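Local atomic coordinates of CheQ (Campylobacter jejuni subsp. jejuni, PDB entry 6A51), a protein that takes part, with CheP, in controlling transcription of the core chemotaxis operon cheVAW. Residues S89-C92 / S93-L97. Numbering follows the deposited sequence.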
# COMPACT_ATOMS: atom_id res chain seq x y z
N SER A 89 -1.42 5.76 -2.51
CA SER A 89 -2.44 6.02 -3.52
C SER A 89 -3.42 4.85 -3.67
O SER A 89 -4.62 5.06 -3.89
CB SER A 89 -1.78 6.30 -4.87
OG SER A 89 -0.85 5.26 -5.17
N ALA A 90 -2.92 3.62 -3.57
CA ALA A 90 -3.80 2.46 -3.64
C ALA A 90 -4.70 2.37 -2.42
O ALA A 90 -5.89 2.06 -2.53
CB ALA A 90 -2.99 1.17 -3.79
N PHE A 91 -4.13 2.65 -1.24
CA PHE A 91 -4.93 2.70 -0.02
C PHE A 91 -6.07 3.70 -0.16
O PHE A 91 -7.21 3.41 0.21
CB PHE A 91 -4.04 3.04 1.17
CG PHE A 91 -4.77 3.14 2.48
CD1 PHE A 91 -5.30 4.34 2.91
CD2 PHE A 91 -4.90 2.03 3.30
CE1 PHE A 91 -5.97 4.44 4.13
CE2 PHE A 91 -5.56 2.12 4.53
CZ PHE A 91 -6.10 3.33 4.94
N CYS A 92 -5.79 4.88 -0.73
CA CYS A 92 -6.84 5.89 -0.90
C CYS A 92 -7.83 5.47 -1.97
O CYS A 92 -9.03 5.72 -1.85
CB CYS A 92 -6.22 7.25 -1.23
SG CYS A 92 -5.16 7.92 0.08
N SER A 93 -7.34 4.84 -3.04
CA SER A 93 -8.23 4.26 -4.03
C SER A 93 -9.13 3.21 -3.39
O SER A 93 -10.36 3.30 -3.46
CB SER A 93 -7.39 3.66 -5.18
OG SER A 93 -8.17 2.96 -6.13
N PHE A 94 -8.53 2.23 -2.72
CA PHE A 94 -9.27 1.13 -2.10
C PHE A 94 -10.33 1.65 -1.12
O PHE A 94 -11.49 1.24 -1.18
CB PHE A 94 -8.25 0.22 -1.41
CG PHE A 94 -8.84 -1.02 -0.80
CD1 PHE A 94 -9.58 -1.91 -1.55
CD2 PHE A 94 -8.56 -1.35 0.52
CE1 PHE A 94 -10.08 -3.07 -0.99
CE2 PHE A 94 -9.06 -2.51 1.08
CZ PHE A 94 -9.82 -3.37 0.32
N THR A 95 -9.94 2.55 -0.21
CA THR A 95 -10.82 2.93 0.88
C THR A 95 -11.71 4.11 0.55
O THR A 95 -12.59 4.44 1.34
CB THR A 95 -10.02 3.30 2.14
OG1 THR A 95 -9.25 4.48 1.87
CG2 THR A 95 -9.11 2.18 2.57
N GLY A 96 -11.47 4.79 -0.57
CA GLY A 96 -12.16 6.04 -0.80
C GLY A 96 -11.71 7.20 0.06
O GLY A 96 -12.32 8.27 0.00
N LEU A 97 -10.68 7.03 0.87
CA LEU A 97 -10.17 8.14 1.66
C LEU A 97 -9.54 9.18 0.74
O LEU A 97 -8.90 8.83 -0.25
CB LEU A 97 -9.14 7.63 2.67
CG LEU A 97 -8.46 8.62 3.60
CD1 LEU A 97 -9.42 9.03 4.68
CD2 LEU A 97 -7.21 8.00 4.19
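Thr95 meets Phe91 one turn earlier, at the C-terminal end of helix 88-95. Thr95 CB lies 3.4 Å from Phe91 O, and both branches then serve the contact. With chi1 at 65°, OG1 is flanked by the residue's own N and C, and this turns it back toward the preceding turn. Thr95 OG1 donates to Phe91 O at 2.8 Å. Phe91 O also accepts from Thr95 N at 2.9 Å; the two donors reach it from opposite faces of the carbonyl plane. Thr95 OG1 in turn accepts from Leu97 N at 3.1 Å, with an N-H...O angle of 158°. This is an ST turn. It carries hydrogen bonding past the last helical residue, round Gly96, where the chain leaves the helix with positive phi.

The other branch, CG2, lies over one face of the Phe91 ring. Thr95 CG2 is 4.0 Å from the centroid of the Phe91 ring and 10° off its normal, a CH-pi contact. Leu97 CD2 comes to the ring edge in plane, 3.8 Å from Phe91 CE1. The ring therefore meets a methyl group on a face and another at its edge.

Around this helix end, Thr95 forms a backbone hydrogen bond with Ile144 of strand 142-146. The Phe91 side chain touches Ile144 and also Leu127 of helix 127-134. The helix end therefore rests on strand 142-146, through Phe91 and Thr95, and also meets helix 127-134 through Phe91.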